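Local coordinates for protein transcriptional regulator (Bacillus halodurans, PDB 1Z4E) that probably transfers acyl groups as a member of the GNAT acetyltransferase family, although it is named a transcriptional regulator, at residues H4-D14 and E56-V67. Numbering follows the deposited sequence.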
loop_
_atom_site.group_PDB
_atom_site.type_symbol
_atom_site.label_atom_id
_atom_site.label_comp_id
_atom_site.label_asym_id
_atom_site.label_seq_id
_atom_site.Cartn_x
_atom_site.Cartn_y
_atom_site.Cartn_z
ATOM N N HIS A 4 -5.114 -28.620 -6.787
ATOM C CA HIS A 4 -5.749 -28.557 -5.433
ATOM C C HIS A 4 -4.765 -28.108 -4.358
ATOM O O HIS A 4 -3.780 -28.795 -4.074
ATOM C CB HIS A 4 -6.326 -29.921 -5.042
ATOM C CG HIS A 4 -6.865 -29.967 -3.644
ATOM N ND1 HIS A 4 -6.052 -29.942 -2.530
ATOM C CD2 HIS A 4 -8.138 -29.998 -3.178
ATOM C CE1 HIS A 4 -6.800 -29.955 -1.440
ATOM N NE2 HIS A 4 -8.069 -29.989 -1.806
ATOM N N VAL A 5 -5.036 -26.958 -3.750
ATOM C CA VAL A 5 -4.147 -26.449 -2.719
ATOM C C VAL A 5 -4.841 -26.078 -1.421
ATOM O O VAL A 5 -6.050 -25.855 -1.377
ATOM C CB VAL A 5 -3.367 -25.201 -3.199
ATOM C CG1 VAL A 5 -2.615 -25.521 -4.475
ATOM C CG2 VAL A 5 -4.320 -24.025 -3.405
ATOM N N THR A 6 -4.037 -26.027 -0.367
ATOM C CA THR A 6 -4.475 -25.642 0.963
ATOM C C THR A 6 -3.909 -24.236 1.132
ATOM O O THR A 6 -2.730 -24.004 0.855
ATOM C CB THR A 6 -3.860 -26.566 2.034
ATOM O OG1 THR A 6 -4.490 -27.851 1.963
ATOM C CG2 THR A 6 -4.052 -25.981 3.434
ATOM N N ILE A 7 -4.739 -23.296 1.567
ATOM C CA ILE A 7 -4.277 -21.924 1.751
ATOM C C ILE A 7 -4.409 -21.566 3.228
ATOM O O ILE A 7 -5.446 -21.825 3.840
ATOM C CB ILE A 7 -5.106 -20.955 0.880
ATOM C CG1 ILE A 7 -4.913 -21.316 -0.597
ATOM C CG2 ILE A 7 -4.699 -19.503 1.151
ATOM C CD1 ILE A 7 -5.802 -20.537 -1.546
ATOM N N ARG A 8 -3.357 -20.976 3.790
ATOM C CA ARG A 8 -3.331 -20.616 5.212
ATOM C C ARG A 8 -2.257 -19.564 5.476
ATOM O O ARG A 8 -1.445 -19.262 4.600
ATOM C CB ARG A 8 -2.983 -21.846 6.049
ATOM C CG ARG A 8 -1.613 -22.440 5.662
ATOM C CD ARG A 8 -1.199 -23.595 6.572
ATOM N NE ARG A 8 0.019 -24.255 6.093
ATOM C CZ ARG A 8 1.248 -23.747 6.169
ATOM N NH1 ARG A 8 1.459 -22.553 6.714
ATOM N NH2 ARG A 8 2.275 -24.440 5.697
ATOM N N GLU A 9 -2.251 -19.012 6.689
ATOM C CA GLU A 9 -1.228 -18.035 7.048
ATOM C C GLU A 9 0.089 -18.808 7.156
ATOM O O GLU A 9 0.100 -19.973 7.543
ATOM C CB GLU A 9 -1.542 -17.367 8.396
ATOM C CG GLU A 9 -2.795 -16.506 8.399
ATOM C CD GLU A 9 -2.902 -15.650 9.651
ATOM O OE1 GLU A 9 -2.084 -14.724 9.814
ATOM O OE2 GLU A 9 -3.803 -15.907 10.475
ATOM N N ALA A 10 1.193 -18.167 6.804
ATOM C CA ALA A 10 2.496 -18.818 6.868
ATOM C C ALA A 10 2.999 -18.901 8.309
ATOM O O ALA A 10 2.549 -18.153 9.177
ATOM C CB ALA A 10 3.505 -18.041 6.010
ATOM N N THR A 11 3.918 -19.828 8.568
ATOM C CA THR A 11 4.524 -19.943 9.898
ATOM C C THR A 11 6.040 -19.953 9.661
ATOM O O THR A 11 6.486 -19.917 8.514
ATOM C CB THR A 11 4.111 -21.247 10.631
ATOM O OG1 THR A 11 4.687 -22.375 9.969
ATOM C CG2 THR A 11 2.589 -21.393 10.649
ATOM N N GLU A 12 6.825 -19.996 10.734
ATOM C CA GLU A 12 8.276 -20.001 10.608
ATOM C C GLU A 12 8.777 -21.162 9.754
ATOM O O GLU A 12 9.799 -21.051 9.067
ATOM C CB GLU A 12 8.927 -20.059 11.993
ATOM C CG GLU A 12 8.730 -18.791 12.827
ATOM C CD GLU A 12 7.354 -18.700 13.467
ATOM O OE1 GLU A 12 6.547 -19.650 13.321
ATOM O OE2 GLU A 12 7.083 -17.678 14.124
ATOM N N GLY A 13 8.043 -22.269 9.789
ATOM C CA GLY A 13 8.419 -23.435 9.016
ATOM C C GLY A 13 8.366 -23.249 7.505
ATOM O O GLY A 13 8.951 -24.042 6.764
ATOM N N ASP A 14 7.676 -22.208 7.043
ATOM C CA ASP A 14 7.552 -21.942 5.608
ATOM C C ASP A 14 8.569 -20.919 5.120
ATOM O O ASP A 14 8.763 -20.755 3.909
ATOM C CB ASP A 14 6.161 -21.382 5.280
ATOM C CG ASP A 14 5.039 -22.236 5.819
ATOM O OD1 ASP A 14 5.096 -23.469 5.648
ATOM O OD2 ASP A 14 4.090 -21.670 6.403
ATOM N N GLU A 56 -0.342 -9.806 6.987
ATOM C CA GLU A 56 -0.207 -11.254 6.916
ATOM C C GLU A 56 0.522 -11.819 5.710
ATOM O O GLU A 56 0.494 -11.257 4.611
ATOM C CB GLU A 56 -1.595 -11.897 6.957
ATOM C CG GLU A 56 -2.526 -11.317 8.010
ATOM C CD GLU A 56 -3.912 -11.913 7.949
ATOM O OE1 GLU A 56 -4.388 -12.194 6.829
ATOM O OE2 GLU A 56 -4.531 -12.088 9.020
ATOM N N LEU A 57 1.172 -12.956 5.938
ATOM C CA LEU A 57 1.859 -13.679 4.882
ATOM C C LEU A 57 0.982 -14.905 4.679
ATOM O O LEU A 57 0.694 -15.646 5.629
ATOM C CB LEU A 57 3.270 -14.077 5.321
ATOM C CG LEU A 57 4.279 -12.932 5.235
ATOM C CD1 LEU A 57 5.551 -13.278 6.005
ATOM C CD2 LEU A 57 4.581 -12.652 3.761
ATOM N N ILE A 58 0.542 -15.096 3.444
ATOM C CA ILE A 58 -0.337 -16.204 3.089
ATOM C C ILE A 58 0.356 -17.139 2.106
ATOM O O ILE A 58 0.979 -16.678 1.150
ATOM C CB ILE A 58 -1.615 -15.673 2.405
ATOM C CG1 ILE A 58 -2.246 -14.566 3.261
ATOM C CG2 ILE A 58 -2.575 -16.811 2.135
ATOM C CD1 ILE A 58 -2.618 -15.000 4.678
ATOM N N VAL A 59 0.243 -18.447 2.339
ATOM C CA VAL A 59 0.851 -19.423 1.439
ATOM C C VAL A 59 -0.159 -20.441 0.912
ATOM O O VAL A 59 -1.148 -20.769 1.589
ATOM C CB VAL A 59 2.012 -20.214 2.123
ATOM C CG1 VAL A 59 3.194 -19.282 2.412
ATOM C CG2 VAL A 59 1.518 -20.886 3.409
ATOM N N ALA A 60 0.087 -20.903 -0.316
ATOM C CA ALA A 60 -0.720 -21.926 -0.972
ATOM C C ALA A 60 0.159 -23.165 -0.821
ATOM O O ALA A 60 1.350 -23.131 -1.150
ATOM C CB ALA A 60 -0.913 -21.593 -2.447
ATOM N N CYS A 61 -0.422 -24.254 -0.333
ATOM C CA CYS A 61 0.346 -25.462 -0.078
ATOM C C CYS A 61 -0.128 -26.729 -0.778
ATOM O O CYS A 61 -1.325 -26.935 -0.978
ATOM C CB CYS A 61 0.357 -25.733 1.429
ATOM S SG CYS A 61 0.657 -24.275 2.449
ATOM N N ASN A 62 0.840 -27.567 -1.137
ATOM C CA ASN A 62 0.604 -28.872 -1.752
ATOM C C ASN A 62 1.256 -29.770 -0.705
ATOM O O ASN A 62 2.376 -30.250 -0.887
ATOM C CB ASN A 62 1.344 -28.984 -3.091
ATOM C CG ASN A 62 1.220 -30.365 -3.713
ATOM O OD1 ASN A 62 0.124 -30.901 -3.836
ATOM N ND2 ASN A 62 2.349 -30.943 -4.118
ATOM N N GLY A 63 0.557 -29.978 0.407
ATOM C CA GLY A 63 1.135 -30.759 1.483
ATOM C C GLY A 63 2.159 -29.819 2.098
ATOM O O GLY A 63 1.848 -28.654 2.347
ATOM N N GLU A 64 3.384 -30.291 2.307
ATOM C CA GLU A 64 4.424 -29.449 2.894
ATOM C C GLU A 64 5.102 -28.554 1.860
ATOM O O GLU A 64 5.860 -27.648 2.208
ATOM C CB GLU A 64 5.476 -30.316 3.585
ATOM C CG GLU A 64 4.967 -31.046 4.819
ATOM C CD GLU A 64 6.028 -31.931 5.446
ATOM O OE1 GLU A 64 7.137 -31.429 5.723
ATOM O OE2 GLU A 64 5.751 -33.130 5.663
ATOM N N GLU A 65 4.821 -28.806 0.588
ATOM C CA GLU A 65 5.415 -28.024 -0.484
ATOM C C GLU A 65 4.671 -26.705 -0.674
ATOM O O GLU A 65 3.466 -26.690 -0.953
ATOM C CB GLU A 65 5.389 -28.844 -1.787
ATOM C CG GLU A 65 5.926 -28.127 -3.015
ATOM C CD GLU A 65 5.879 -29.005 -4.259
ATOM O OE1 GLU A 65 4.785 -29.503 -4.611
ATOM O OE2 GLU A 65 6.940 -29.196 -4.885
ATOM N N ILE A 66 5.381 -25.594 -0.513
ATOM C CA ILE A 66 4.763 -24.288 -0.701
ATOM C C ILE A 66 4.761 -24.019 -2.202
ATOM O O ILE A 66 5.810 -24.029 -2.842
ATOM C CB ILE A 66 5.564 -23.169 0.011
ATOM C CG1 ILE A 66 5.612 -23.430 1.524
ATOM C CG2 ILE A 66 4.925 -21.815 -0.277
ATOM C CD1 ILE A 66 4.241 -23.443 2.198
ATOM N N VAL A 67 3.587 -23.777 -2.772
ATOM C CA VAL A 67 3.514 -23.532 -4.203
ATOM C C VAL A 67 3.081 -22.121 -4.571
ATOM O O VAL A 67 2.961 -21.795 -5.753
ATOM C CB VAL A 67 2.583 -24.557 -4.881
ATOM C CG1 VAL A 67 3.124 -25.950 -4.636
ATOM C CG2 VAL A 67 1.163 -24.440 -4.337
HETATM O O HOH W 1 -2.312 -30.840 -2.704
HETATM O O HOH W 2 -2.211 -29.340 1.168
HETATM O O HOH W 3 0.308 -13.893 8.694
#
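Thr6 pairs with Cys61 and Arg8 with Val59 as antiparallel hydrogen-bonded pairs, laying strand 6-9, an outermost strand of this chain's mixed GNAT-fold sheet, against strand 56-62; Ala10 N to Leu57 O (2.8 Å) extends the ladder past the strand's end. On the Arg8 face of the sheet, Val59 CG2 sits over one guanidinium face, offset toward the rim and 3.7 Å from NH1, and Cys61 SG lies over that same face, 3.6 Å from NH2. From CG, set between backbone N and carbonyl carbon (chi1 59°), the extended Arg8 chain carries the group across both to Asp14. NH1 to OD2 and NH2 to OD1, both syn, make an end-on salt bridge with two hydrogen bonds; Thr11 N holds OD2 on its anti side, and NH1 to Glu9 O helps fix the guanidinium's rotation. Ile66 CD1 packs against Asp14 OD1 at 3.6 Å. On the other face, Ile7 CG2 meets Ile58 CG2 at 3.6 Å, where Ile7 touches Trp109 and Ile58 touches Leu106 of helix 102-116. The Glu9 and Glu56 carboxylates come close, but Arg113 bridges to both and Arg117 pairs with Glu56, probably offsetting repulsion. A water donates to Glu9 OE1 and accepts from backbone Leu57 N at 3.0 Å.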